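Local coordinates for protein possible galactose mutarotase (Streptomyces platensis subsp. rosaceus, PDB 4RNL) that is of unproven function but, as a member of the aldose 1-epimerase family, probably interconverts the alpha and beta anomers of galactose or a related sugar, at residues A3-E11 with D23-P31; T183-G191 with L261-L270. All coordinates share one frame; numbering follows the deposited sequence.

Both segments of contact 1 precede those of contact 2; the centres lie about 21 Å apart and the nearest atoms about 9 Å. Contact 1 joins strands 7-15 and 21-28, the first hairpin of the chain, at the edge of the five-stranded antiparallel sheet. Contact 2 lies deeper, where the end of strand 180-185 and the turn after it meet the hairpin formed by strands 256-262 and 268-274. It thereby brings a seven-stranded sheet against a nine-stranded one. The contacts share no strand, but Arg-268 of contact 2 also ties in the sheet that contact 1 begins. The layered antiparallel sheets are consistent with the beta-supersandwich of galactose mutarotases, contact 1 at its margin and contact 2 buried.

Contact 1: A3-E11 with D23-P31; sequences AMRTQVSRE and DRWTLESGP
Arg-10 lies along Trp-25 on the face of the hairpin that also carries Val-8 and Leu-27, and this is its tightly packed part. Arg-10 CB sits 3.7 Å from the centroid of the Trp-25 six-membered ring, almost on the ring normal, a CH-pi contact. CG is anti to the backbone N (chi1 173°), which carries the chain on across the ring until Arg-10 CD comes 3.4 Å from Trp-25 CZ2. The guanidinium is turned steeply to the indole, its plane 76° away. Its ion pair with Asp-23 is long, with Arg-10 NE 3.9 Å from Asp-23 OD2, and rests on charge alone because no N-H points at the oxygen. Val-8 CG1 meets the indole edge at Trp-25 CE3 (3.7 Å), while Ala-126 and Glu-128 of strand 125-129 also touch the tryptophan.

The other face, with Gln-7, Ser-9 and Glu-11 opposite Glu-28, Thr-26 and Arg-24, is looser and more exposed. There a water donates to Thr-26 O, and Glu-28 OE2 accepts from Gly-30 N while pairing with Arg-57. Beyond the strands, a second water links Met-4 N to Ser-29 O.

Six backbone hydrogen bonds, from Gln-7 N to Glu-28 O (2.7 Å) through Arg-24 N to Glu-11 O (2.8 Å), mark a regular antiparallel beta hairpin, whose strand 7-15 edges the five-stranded sheet while 21-28 bonds onward to 35-39.

Contact 2: T183-G191 with L261-L270; sequences TYLNLGGDG and LYDPRSGRAL
The backbone of 183-191 leaves a weakly bonded strand at Leu-185 and folds into a type I turn from Asn-186 to Gly-189, which meets the hairpin 261-270 near its bend. Leu-187 carries most of the contact: its CD1 lies 3.7 Å from Leu-261 CG and reaches toward Leu-270 CB, while its CB packs against Asp-263 CB. CG is anti to the carbonyl carbon (chi1 -60°), and with chi2 extended CD1 reaches over the paired strands. Nearby, Leu-185 CD1 meets Leu-270 CD2 at 3.7 Å, the two side chains crossing at about a right angle.

The turn's polar side is held by Arg-268, whose NH1 donates to Leu-187 O (2.9 Å), the donor standing 24° out of the plane of that carbonyl. A water joins the same NH1 to Gly-188 O. Asp-263 shapes the bend, its OD1 taking Arg-265 N in an Asx turn and its OD2 taking Ser-266 N; OD2 also lies 3.3 Å from Gly-188 CA. Ser-266 OG accepts from Arg-268 N in an ST turn and lies 3.1 Å from Leu-187 O, with Asp-263 OD2 also near.

Phe-340 of strand 332-342 packs on Leu-187 and Leu-270, Leu-305 of strand 305-310 touches Leu-261, and Arg-268 NE donates to Ala-50 O near the end of strand 45-51.

Contact 1: A3-E11 with D23-P31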
ATOM      1  N   ALA A   3     -20.096 -18.722  -2.553  1.00 39.71           N
ATOM      2  CA  ALA A   3     -18.891 -18.263  -3.231  1.00 38.32           C
ATOM      3  C   ALA A   3     -18.489 -19.220  -4.352  1.00 37.56           C
ATOM      4  O   ALA A   3     -18.757 -20.423  -4.291  1.00 36.92           O
ATOM      5  CB  ALA A   3     -17.749 -18.093  -2.235  1.00 39.77           C
HETATM    6  N   MSE A   4     -17.847 -18.676  -5.378  1.00 31.70           N
HETATM    7  CA  MSE A   4     -17.307 -19.497  -6.447  1.00 30.22           C
HETATM    8  C   MSE A   4     -15.797 -19.631  -6.262  1.00 26.11           C
HETATM    9  O   MSE A   4     -15.171 -18.799  -5.603  1.00 33.86           O
HETATM   10  CB  MSE A   4     -17.665 -18.890  -7.804  1.00 38.37           C
HETATM   11  CG  MSE A   4     -19.163 -18.944  -8.102  1.00 43.43           C
HETATM   12 SE   MSE A   4     -19.703 -17.668  -9.470  0.57 82.99          SE
HETATM   13  CE  MSE A   4     -18.376 -18.087 -10.816  1.00 39.47           C
ATOM     14  N   ARG A   5     -15.223 -20.690  -6.821  1.00 23.14           N
ATOM     15  CA  ARG A   5     -13.791 -20.951  -6.689  1.00 22.25           C
ATOM     16  C   ARG A   5     -12.988 -19.847  -7.375  1.00 26.05           C
ATOM     17  O   ARG A   5     -13.352 -19.391  -8.455  1.00 23.41           O
ATOM     18  CB  ARG A   5     -13.447 -22.315  -7.300  1.00 25.47           C
ATOM     19  CG  ARG A   5     -11.992 -22.717  -7.128  1.00 30.62           C
ATOM     20  CD  ARG A   5     -11.674 -24.086  -7.725  1.00 35.62           C
ATOM     21  NE  ARG A   5     -10.224 -24.286  -7.774  1.00 35.28           N
ATOM     22  CZ  ARG A   5      -9.608 -25.295  -8.381  1.00 33.06           C
ATOM     23  NH1 ARG A   5     -10.307 -26.235  -9.003  1.00 34.70           N
ATOM     24  NH2 ARG A   5      -8.281 -25.363  -8.363  1.00 34.28           N
ATOM     25  N   THR A   6     -11.896 -19.415  -6.758  1.00 17.05           N
ATOM     26  CA  THR A   6     -11.080 -18.377  -7.379  1.00 15.60           C
ATOM     27  C   THR A   6     -10.339 -18.910  -8.602  1.00 15.81           C
ATOM     28  O   THR A   6      -9.669 -19.946  -8.531  1.00 17.88           O
ATOM     29  CB  THR A   6     -10.102 -17.754  -6.380  1.00 19.73           C
ATOM     30  OG1 THR A   6     -10.852 -17.075  -5.362  1.00 18.38           O
ATOM     31  CG2 THR A   6      -9.188 -16.751  -7.082  1.00 16.73           C
ATOM     32  N   GLN A   7     -10.494 -18.226  -9.734  1.00 15.33           N
ATOM     33  CA  GLN A   7      -9.798 -18.599 -10.967  0.56 16.21           C
ATOM     34  C   GLN A   7      -8.529 -17.775 -11.083  1.00 17.17           C
ATOM     35  O   GLN A   7      -8.568 -16.551 -10.949  1.00 20.21           O
ATOM     36  CB  GLN A   7     -10.667 -18.333 -12.197  0.56 17.46           C
ATOM     37  CG  GLN A   7     -11.946 -19.143 -12.262  0.56 24.11           C
ATOM     38  CD  GLN A   7     -12.897 -18.637 -13.341  0.56 31.46           C
ATOM     39  OE1 GLN A   7     -12.471 -18.064 -14.346  0.56 33.55           O
ATOM     40  NE2 GLN A   7     -14.194 -18.841 -13.129  0.56 32.80           N
ATOM     41  N   VAL A   8      -7.403 -18.443 -11.326  1.00 15.10           N
ATOM     42  CA  VAL A   8      -6.117 -17.749 -11.427  1.00 15.04           C
ATOM     43  C   VAL A   8      -5.517 -17.984 -12.813  1.00 18.67           C
ATOM     44  O   VAL A   8      -5.464 -19.122 -13.284  1.00 20.54           O
ATOM     45  CB  VAL A   8      -5.131 -18.240 -10.342  1.00 17.70           C
ATOM     46  CG1 VAL A   8      -3.836 -17.430 -10.396  1.00 18.79           C
ATOM     47  CG2 VAL A   8      -5.766 -18.133  -8.957  1.00 18.43           C
ATOM     48  N   SER A   9      -5.099 -16.907 -13.471  1.00 14.15           N
ATOM     49  CA  SER A   9      -4.481 -17.031 -14.782  0.75 21.67           C
ATOM     50  C   SER A   9      -3.388 -15.987 -14.963  1.00 18.17           C
ATOM     51  O   SER A   9      -3.337 -14.983 -14.266  1.00 18.83           O
ATOM     52  CB  SER A   9      -5.524 -16.919 -15.892  0.75 23.01           C
ATOM     53  OG  SER A   9      -6.106 -15.634 -15.890  0.75 22.43           O
ATOM     54  N   ARG A  10      -2.471 -16.266 -15.880  1.00 17.26           N
ATOM     55  CA  ARG A  10      -1.314 -15.402 -16.102  1.00 16.58           C
ATOM     56  C   ARG A  10      -1.103 -15.191 -17.592  1.00 18.85           C
ATOM     57  O   ARG A  10      -1.233 -16.136 -18.389  1.00 20.18           O
ATOM     58  CB  ARG A  10      -0.060 -16.045 -15.498  1.00 22.03           C
ATOM     59  CG  ARG A  10       1.237 -15.322 -15.821  1.00 27.00           C
ATOM     60  CD  ARG A  10       2.441 -16.237 -15.639  1.00 33.57           C
ATOM     61  NE  ARG A  10       2.502 -17.291 -16.646  1.00 41.64           N
ATOM     62  CZ  ARG A  10       3.274 -18.368 -16.547  1.00 55.08           C
ATOM     63  NH1 ARG A  10       3.271 -19.281 -17.508  1.00 64.02           N
ATOM     64  NH2 ARG A  10       4.046 -18.533 -15.480  1.00 59.12           N
ATOM     65  N   GLU A  11      -0.808 -13.952 -17.982  1.00 15.17           N
ATOM     66  CA  GLU A  11      -0.474 -13.646 -19.374  0.62 18.55           C
ATOM     67  C   GLU A  11       0.638 -12.603 -19.411  1.00 17.31           C
ATOM     68  O   GLU A  11       0.816 -11.858 -18.454  1.00 17.96           O
ATOM     69  CB  GLU A  11      -1.701 -13.140 -20.147  0.62 25.81           C
ATOM     70  CG  GLU A  11      -2.893 -14.109 -20.207  0.62 28.90           C
ATOM     71  CD  GLU A  11      -2.613 -15.393 -20.986  0.62 33.29           C
ATOM     72  OE1 GLU A  11      -1.582 -15.470 -21.689  0.62 38.07           O
ATOM     73  OE2 GLU A  11      -3.434 -16.334 -20.891  0.62 28.90           O
ATOM     74  N   ASP A  23       4.688 -10.040 -16.290  1.00 17.45           N
ATOM     75  CA  ASP A  23       3.449 -10.801 -16.433  1.00 16.24           C
ATOM     76  C   ASP A  23       2.322 -10.149 -15.643  1.00 14.45           C
ATOM     77  O   ASP A  23       2.568  -9.459 -14.655  1.00 14.31           O
ATOM     78  CB  ASP A  23       3.632 -12.232 -15.914  1.00 12.80           C
ATOM     79  CG  ASP A  23       4.348 -13.131 -16.890  1.00 22.19           C
ATOM     80  OD1 ASP A  23       4.415 -12.804 -18.097  1.00 21.05           O
ATOM     81  OD2 ASP A  23       4.832 -14.196 -16.442  1.00 28.15           O
ATOM     82  N   ARG A  24       1.084 -10.368 -16.085  1.00 13.53           N
ATOM     83  CA  ARG A  24      -0.093  -9.935 -15.326  1.00 11.18           C
ATOM     84  C   ARG A  24      -0.879 -11.153 -14.848  1.00 13.71           C
ATOM     85  O   ARG A  24      -1.254 -12.010 -15.647  1.00 15.51           O
ATOM     86  CB  ARG A  24      -0.997  -9.010 -16.153  1.00 14.15           C
ATOM     87  CG  ARG A  24      -2.224  -8.519 -15.373  1.00 12.21           C
ATOM     88  CD  ARG A  24      -2.928  -7.359 -16.050  1.00 16.24           C
ATOM     89  NE  ARG A  24      -3.532  -7.740 -17.328  1.00 18.99           N
ATOM     90  CZ  ARG A  24      -4.335  -6.955 -18.041  1.00 23.66           C
ATOM     91  NH1 ARG A  24      -4.625  -5.737 -17.605  1.00 18.14           N
ATOM     92  NH2 ARG A  24      -4.846  -7.383 -19.193  1.00 25.32           N
ATOM     93  N   TRP A  25      -1.112 -11.238 -13.545  1.00 12.70           N
ATOM     94  CA  TRP A  25      -1.875 -12.345 -12.976  1.00 12.16           C
ATOM     95  C   TRP A  25      -3.285 -11.874 -12.680  1.00 15.45           C
ATOM     96  O   TRP A  25      -3.480 -10.804 -12.092  1.00 16.61           O
ATOM     97  CB  TRP A  25      -1.204 -12.829 -11.692  1.00 11.44           C
ATOM     98  CG  TRP A  25       0.081 -13.570 -11.950  1.00 13.92           C
ATOM     99  CD1 TRP A  25       1.296 -13.028 -12.285  1.00 13.01           C
ATOM    100  CD2 TRP A  25       0.276 -14.990 -11.896  1.00 12.90           C
ATOM    101  NE1 TRP A  25       2.233 -14.033 -12.434  1.00 14.59           N
ATOM    102  CE2 TRP A  25       1.631 -15.240 -12.208  1.00 13.05           C
ATOM    103  CE3 TRP A  25      -0.568 -16.072 -11.624  1.00 12.98           C
ATOM    104  CZ2 TRP A  25       2.160 -16.535 -12.252  1.00 15.82           C
ATOM    105  CZ3 TRP A  25      -0.038 -17.353 -11.660  1.00 14.71           C
ATOM    106  CH2 TRP A  25       1.313 -17.573 -11.974  1.00 21.59           C
ATOM    107  N   THR A  26      -4.271 -12.663 -13.097  1.00 11.80           N
ATOM    108  CA  THR A  26      -5.669 -12.303 -12.884  1.00 12.36           C
ATOM    109  C   THR A  26      -6.300 -13.253 -11.885  1.00 16.32           C
ATOM    110  O   THR A  26      -6.260 -14.473 -12.064  1.00 17.65           O
ATOM    111  CB  THR A  26      -6.478 -12.349 -14.187  1.00 17.10           C
ATOM    112  OG1 THR A  26      -5.950 -11.393 -15.109  1.00 15.02           O
ATOM    113  CG2 THR A  26      -7.936 -12.001 -13.918  1.00 18.13           C
ATOM    114  N   LEU A  27      -6.854 -12.684 -10.818  1.00 12.24           N
ATOM    115  CA  LEU A  27      -7.574 -13.453  -9.808  1.00 12.86           C
ATOM    116  C   LEU A  27      -9.045 -13.106  -9.967  1.00 16.65           C
ATOM    117  O   LEU A  27      -9.415 -11.930  -9.917  1.00 13.78           O
ATOM    118  CB  LEU A  27      -7.096 -13.063  -8.400  1.00 16.40           C
ATOM    119  CG  LEU A  27      -5.769 -13.616  -7.865  1.00 22.29           C
ATOM    120  CD1 LEU A  27      -4.613 -13.450  -8.835  1.00 21.10           C
ATOM    121  CD2 LEU A  27      -5.412 -12.960  -6.547  1.00 16.02           C
ATOM    122  N   GLU A  28      -9.886 -14.117 -10.175  1.00 17.45           N
ATOM    123  CA  GLU A  28     -11.298 -13.883 -10.460  1.00 13.40           C
ATOM    124  C   GLU A  28     -12.182 -14.764  -9.580  1.00 19.19           C
ATOM    125  O   GLU A  28     -12.056 -15.987  -9.617  1.00 16.96           O
ATOM    126  CB  GLU A  28     -11.588 -14.191 -11.934  1.00 17.38           C
ATOM    127  CG  GLU A  28     -13.064 -14.306 -12.270  1.00 22.93           C
ATOM    128  CD  GLU A  28     -13.749 -12.961 -12.328  1.00 28.72           C
ATOM    129  OE1 GLU A  28     -13.535 -12.229 -13.317  1.00 30.06           O
ATOM    130  OE2 GLU A  28     -14.504 -12.636 -11.388  1.00 32.79           O
ATOM    131  N   SER A  29     -13.078 -14.154  -8.803  1.00 14.58           N
ATOM    132  CA  SER A  29     -13.994 -14.928  -7.962  1.00 16.21           C
ATOM    133  C   SER A  29     -15.463 -14.787  -8.355  1.00 19.12           C
ATOM    134  O   SER A  29     -16.353 -15.123  -7.574  1.00 17.51           O
ATOM    135  CB  SER A  29     -13.791 -14.630  -6.467  1.00 15.51           C
ATOM    136  OG  SER A  29     -13.968 -13.252  -6.154  1.00 15.64           O
ATOM    137  N   GLY A  30     -15.715 -14.293  -9.565  1.00 19.55           N
ATOM    138  CA  GLY A  30     -17.066 -14.287 -10.112  1.00 24.60           C
ATOM    139  C   GLY A  30     -17.783 -12.955  -9.978  1.00 24.43           C
ATOM    140  O   GLY A  30     -17.266 -12.030  -9.347  1.00 22.66           O
ATOM    141  N   PRO A  31     -18.985 -12.850 -10.560  1.00 28.14           N
ATOM    142  CA  PRO A  31     -19.702 -11.567 -10.561  1.00 29.54           C
ATOM    143  C   PRO A  31     -20.042 -11.047  -9.160  1.00 34.54           C
ATOM    144  O   PRO A  31     -20.065  -9.833  -8.955  1.00 38.24           O
ATOM    145  CB  PRO A  31     -20.974 -11.863 -11.376  1.00 34.75           C
ATOM    146  CG  PRO A  31     -21.062 -13.359 -11.465  1.00 35.58           C
ATOM    147  CD  PRO A  31     -19.656 -13.867 -11.386  1.00 27.03           C
TER
HETATM  148  O   HOH W   1     -16.838 -16.005  -5.018  1.00 35.58           O
HETATM  149  O   HOH W   2      -8.326 -15.730 -14.056  1.00 20.49           O

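Contact 2: T183-G191 with L261-L270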
ATOM      1  N   THR A 183      -2.048   0.763  -2.920  1.00 11.81           N
ATOM      2  CA  THR A 183      -3.277   0.881  -3.711  1.00 11.14           C
ATOM      3  C   THR A 183      -4.049   2.157  -3.316  1.00 15.13           C
ATOM      4  O   THR A 183      -4.191   2.459  -2.128  1.00 13.05           O
ATOM      5  CB  THR A 183      -4.170  -0.376  -3.516  1.00 12.57           C
ATOM      6  OG1 THR A 183      -3.624  -1.480  -4.265  1.00 11.56           O
ATOM      7  CG2 THR A 183      -5.594  -0.126  -3.991  1.00 12.48           C
ATOM      8  N   TYR A 184      -4.504   2.924  -4.305  1.00 10.70           N
ATOM      9  CA  TYR A 184      -5.471   3.992  -4.060  1.00  9.70           C
ATOM     10  C   TYR A 184      -6.812   3.509  -4.599  1.00 10.51           C
ATOM     11  O   TYR A 184      -6.884   2.947  -5.713  1.00 11.66           O
ATOM     12  CB  TYR A 184      -5.172   5.261  -4.863  1.00 12.38           C
ATOM     13  CG  TYR A 184      -3.831   5.953  -4.736  1.00 11.81           C
ATOM     14  CD1 TYR A 184      -2.658   5.341  -5.170  1.00 15.55           C
ATOM     15  CD2 TYR A 184      -3.757   7.266  -4.277  1.00 11.92           C
ATOM     16  CE1 TYR A 184      -1.441   6.005  -5.105  1.00 13.35           C
ATOM     17  CE2 TYR A 184      -2.552   7.936  -4.213  1.00 12.02           C
ATOM     18  CZ  TYR A 184      -1.402   7.302  -4.632  1.00 11.90           C
ATOM     19  OH  TYR A 184      -0.201   7.973  -4.579  1.00 13.39           O
ATOM     20  N   LEU A 185      -7.880   3.776  -3.855  1.00 10.63           N
ATOM     21  CA  LEU A 185      -9.208   3.341  -4.261  1.00  9.53           C
ATOM     22  C   LEU A 185     -10.177   4.508  -4.410  1.00 10.27           C
ATOM     23  O   LEU A 185     -10.149   5.476  -3.646  1.00  8.95           O
ATOM     24  CB  LEU A 185      -9.772   2.331  -3.251  1.00 11.28           C
ATOM     25  CG  LEU A 185      -9.049   0.986  -3.192  1.00 16.42           C
ATOM     26  CD1 LEU A 185      -9.481   0.217  -1.960  1.00 19.83           C
ATOM     27  CD2 LEU A 185      -9.314   0.189  -4.473  1.00 15.21           C
ATOM     28  N   ASN A 186     -11.022   4.422  -5.429  1.00  9.92           N
ATOM     29  CA  ASN A 186     -12.226   5.239  -5.499  1.00  9.74           C
ATOM     30  C   ASN A 186     -13.383   4.252  -5.622  1.00 14.10           C
ATOM     31  O   ASN A 186     -13.542   3.601  -6.660  1.00 11.90           O
ATOM     32  CB  ASN A 186     -12.182   6.190  -6.709  1.00  9.67           C
ATOM     33  CG  ASN A 186     -13.344   7.178  -6.728  1.00 11.81           C
ATOM     34  OD1 ASN A 186     -14.487   6.817  -6.429  1.00 10.25           O
ATOM     35  ND2 ASN A 186     -13.061   8.426  -7.091  1.00 13.41           N
ATOM     36  N   LEU A 187     -14.176   4.125  -4.560  1.00 13.47           N
ATOM     37  CA  LEU A 187     -15.223   3.098  -4.501  1.00 11.12           C
ATOM     38  C   LEU A 187     -16.374   3.388  -5.465  1.00 10.92           C
ATOM     39  O   LEU A 187     -17.228   2.532  -5.700  1.00 12.35           O
ATOM     40  CB  LEU A 187     -15.741   2.925  -3.062  1.00  8.69           C
ATOM     41  CG  LEU A 187     -14.680   2.502  -2.044  1.00  8.33           C
ATOM     42  CD1 LEU A 187     -15.264   2.316  -0.646  1.00 15.74           C
ATOM     43  CD2 LEU A 187     -13.994   1.209  -2.518  1.00 16.05           C
ATOM     44  N   GLY A 188     -16.386   4.594  -6.035  1.00 11.87           N
ATOM     45  CA  GLY A 188     -17.368   4.955  -7.050  1.00 12.77           C
ATOM     46  C   GLY A 188     -16.841   4.705  -8.453  1.00 16.65           C
ATOM     47  O   GLY A 188     -17.542   4.929  -9.447  1.00 14.91           O
ATOM     48  N   GLY A 189     -15.601   4.232  -8.533  1.00 12.36           N
ATOM     49  CA  GLY A 189     -14.930   4.013  -9.812  1.00 12.99           C
ATOM     50  C   GLY A 189     -13.785   4.993 -10.009  1.00 13.17           C
ATOM     51  O   GLY A 189     -13.916   6.169  -9.657  1.00 12.42           O
ATOM     52  N   ASP A 190     -12.670   4.535 -10.582  1.00  9.62           N
ATOM     53  CA  ASP A 190     -11.476   5.384 -10.679  1.00 13.14           C
ATOM     54  C   ASP A 190     -11.694   6.596 -11.572  1.00 17.35           C
ATOM     55  O   ASP A 190     -10.974   7.586 -11.467  1.00 18.25           O
ATOM     56  CB  ASP A 190     -10.254   4.591 -11.169  1.00 12.34           C
ATOM     57  CG  ASP A 190     -10.366   4.190 -12.617  1.00 12.07           C
ATOM     58  OD1 ASP A 190     -11.291   3.411 -12.946  1.00 15.68           O
ATOM     59  OD2 ASP A 190      -9.531   4.644 -13.441  1.00 12.67           O
ATOM     60  N   GLY A 191     -12.688   6.530 -12.447  1.00 13.69           N
ATOM     61  CA  GLY A 191     -12.968   7.653 -13.329  1.00 13.19           C
ATOM     62  C   GLY A 191     -14.093   8.547 -12.842  1.00 12.80           C
ATOM     63  O   GLY A 191     -14.545   9.426 -13.576  1.00 15.28           O
ATOM     64  N   LEU A 261     -14.337   2.197   4.722  1.00 10.76           N
ATOM     65  CA  LEU A 261     -14.501   3.252   3.735  1.00  8.25           C
ATOM     66  C   LEU A 261     -15.786   2.957   2.965  1.00  9.26           C
ATOM     67  O   LEU A 261     -16.099   1.786   2.679  1.00 10.02           O
ATOM     68  CB  LEU A 261     -13.300   3.233   2.786  1.00  9.55           C
ATOM     69  CG  LEU A 261     -13.177   4.286   1.686  1.00 10.75           C
ATOM     70  CD1 LEU A 261     -12.957   5.693   2.240  1.00 13.74           C
ATOM     71  CD2 LEU A 261     -12.019   3.886   0.773  1.00  9.19           C
ATOM     72  N   TYR A 262     -16.543   4.001   2.647  1.00  9.11           N
ATOM     73  CA  TYR A 262     -17.846   3.808   2.023  1.00 10.78           C
ATOM     74  C   TYR A 262     -18.178   4.920   1.041  1.00 11.41           C
ATOM     75  O   TYR A 262     -17.984   6.102   1.339  1.00 12.15           O
ATOM     76  CB  TYR A 262     -18.932   3.723   3.107  1.00 15.26           C
ATOM     77  CG  TYR A 262     -20.349   3.662   2.571  1.00 15.55           C
ATOM     78  CD1 TYR A 262     -20.771   2.591   1.793  1.00 15.36           C
ATOM     79  CD2 TYR A 262     -21.267   4.660   2.867  1.00 16.88           C
ATOM     80  CE1 TYR A 262     -22.071   2.527   1.301  1.00 14.26           C
ATOM     81  CE2 TYR A 262     -22.574   4.604   2.380  1.00 20.52           C
ATOM     82  CZ  TYR A 262     -22.966   3.532   1.596  1.00 16.20           C
ATOM     83  OH  TYR A 262     -24.266   3.468   1.104  1.00 19.14           O
ATOM     84  N   ASP A 263     -18.680   4.541  -0.135  1.00 10.48           N
ATOM     85  CA  ASP A 263     -19.208   5.520  -1.093  1.00 11.64           C
ATOM     86  C   ASP A 263     -20.729   5.473  -1.138  1.00 12.28           C
ATOM     87  O   ASP A 263     -21.302   4.515  -1.663  1.00 14.87           O
ATOM     88  CB  ASP A 263     -18.675   5.246  -2.509  1.00 11.74           C
ATOM     89  CG  ASP A 263     -19.360   6.105  -3.563  1.00 20.68           C
ATOM     90  OD1 ASP A 263     -19.655   7.287  -3.265  1.00 15.46           O
ATOM     91  OD2 ASP A 263     -19.624   5.604  -4.690  1.00 16.76           O
ATOM     92  N   PRO A 264     -21.393   6.510  -0.605  1.00 15.30           N
ATOM     93  CA  PRO A 264     -22.862   6.513  -0.600  1.00 16.19           C
ATOM     94  C   PRO A 264     -23.491   6.401  -1.985  1.00 18.64           C
ATOM     95  O   PRO A 264     -24.617   5.910  -2.100  1.00 15.70           O
ATOM     96  CB  PRO A 264     -23.199   7.881   0.003  1.00 16.83           C
ATOM     97  CG  PRO A 264     -22.027   8.178   0.907  1.00 19.36           C
ATOM     98  CD  PRO A 264     -20.829   7.625   0.183  1.00 14.30           C
ATOM     99  N   ARG A 265     -22.798   6.868  -3.021  1.00 16.48           N
ATOM    100  CA  ARG A 265     -23.412   6.923  -4.342  1.00 19.40           C
ATOM    101  C   ARG A 265     -23.611   5.533  -4.942  1.00 19.92           C
ATOM    102  O   ARG A 265     -24.701   5.202  -5.414  1.00 18.96           O
ATOM    103  CB  ARG A 265     -22.572   7.757  -5.314  1.00 18.52           C
ATOM    104  CG  ARG A 265     -22.495   9.244  -5.019  1.00 31.98           C
ATOM    105  CD  ARG A 265     -22.144   9.976  -6.302  1.00 43.44           C
ATOM    106  NE  ARG A 265     -21.923  11.407  -6.127  1.00 49.26           N
ATOM    107  CZ  ARG A 265     -20.720  11.968  -6.051  1.00 50.17           C
ATOM    108  NH1 ARG A 265     -19.633  11.208  -6.114  1.00 43.83           N
ATOM    109  NH2 ARG A 265     -20.603  13.282  -5.906  1.00 52.03           N
ATOM    110  N   SER A 266     -22.544   4.743  -4.942  1.00 13.95           N
ATOM    111  CA  SER A 266     -22.541   3.417  -5.557  1.00 15.42           C
ATOM    112  C   SER A 266     -22.944   2.368  -4.541  1.00 15.08           C
ATOM    113  O   SER A 266     -23.405   1.272  -4.897  1.00 16.31           O
ATOM    114  CB  SER A 266     -21.144   3.076  -6.064  1.00 13.39           C
ATOM    115  OG  SER A 266     -20.249   2.871  -4.977  1.00 14.17           O
ATOM    116  N   GLY A 267     -22.763   2.706  -3.271  1.00 13.51           N
ATOM    117  CA  GLY A 267     -23.002   1.758  -2.198  1.00 13.34           C
ATOM    118  C   GLY A 267     -21.863   0.801  -1.901  1.00 14.09           C
ATOM    119  O   GLY A 267     -22.013  -0.057  -1.028  1.00 15.17           O
ATOM    120  N   ARG A 268     -20.731   0.933  -2.593  1.00 11.02           N
ATOM    121  CA  ARG A 268     -19.592   0.048  -2.339  1.00 10.40           C
ATOM    122  C   ARG A 268     -18.937   0.360  -1.000  1.00 13.30           C
ATOM    123  O   ARG A 268     -18.761   1.525  -0.639  1.00 11.74           O
ATOM    124  CB  ARG A 268     -18.545   0.140  -3.459  1.00 10.17           C
ATOM    125  CG  ARG A 268     -19.044  -0.400  -4.801  1.00 11.15           C
ATOM    126  CD  ARG A 268     -17.882  -0.698  -5.759  1.00 14.11           C
ATOM    127  NE  ARG A 268     -18.365  -1.042  -7.102  1.00 14.18           N
ATOM    128  CZ  ARG A 268     -18.767  -0.153  -8.005  1.00 19.09           C
ATOM    129  NH1 ARG A 268     -18.742   1.146  -7.720  1.00 14.47           N
ATOM    130  NH2 ARG A 268     -19.194  -0.558  -9.191  1.00 15.16           N
ATOM    131  N   ALA A 269     -18.586  -0.692  -0.269  1.00 11.91           N
ATOM    132  CA  ALA A 269     -17.959  -0.548   1.042  1.00 11.17           C
ATOM    133  C   ALA A 269     -16.693  -1.377   1.107  1.00 12.06           C
ATOM    134  O   ALA A 269     -16.628  -2.468   0.538  1.00 14.77           O
ATOM    135  CB  ALA A 269     -18.920  -0.987   2.138  1.00 14.28           C
ATOM    136  N   LEU A 270     -15.698  -0.856   1.817  1.00 12.69           N
ATOM    137  CA  LEU A 270     -14.459  -1.578   2.085  1.00 12.12           C
ATOM    138  C   LEU A 270     -14.224  -1.643   3.579  1.00 13.91           C
ATOM    139  O   LEU A 270     -14.336  -0.626   4.274  1.00 12.34           O
ATOM    140  CB  LEU A 270     -13.278  -0.845   1.455  1.00 10.43           C
ATOM    141  CG  LEU A 270     -11.877  -1.309   1.869  1.00  9.88           C
ATOM    142  CD1 LEU A 270     -11.575  -2.693   1.292  1.00  8.93           C
ATOM    143  CD2 LEU A 270     -10.853  -0.300   1.399  1.00 13.02           C
TER
HETATM  144  O   HOH W   3     -19.786   2.762  -9.741  1.00 26.86           O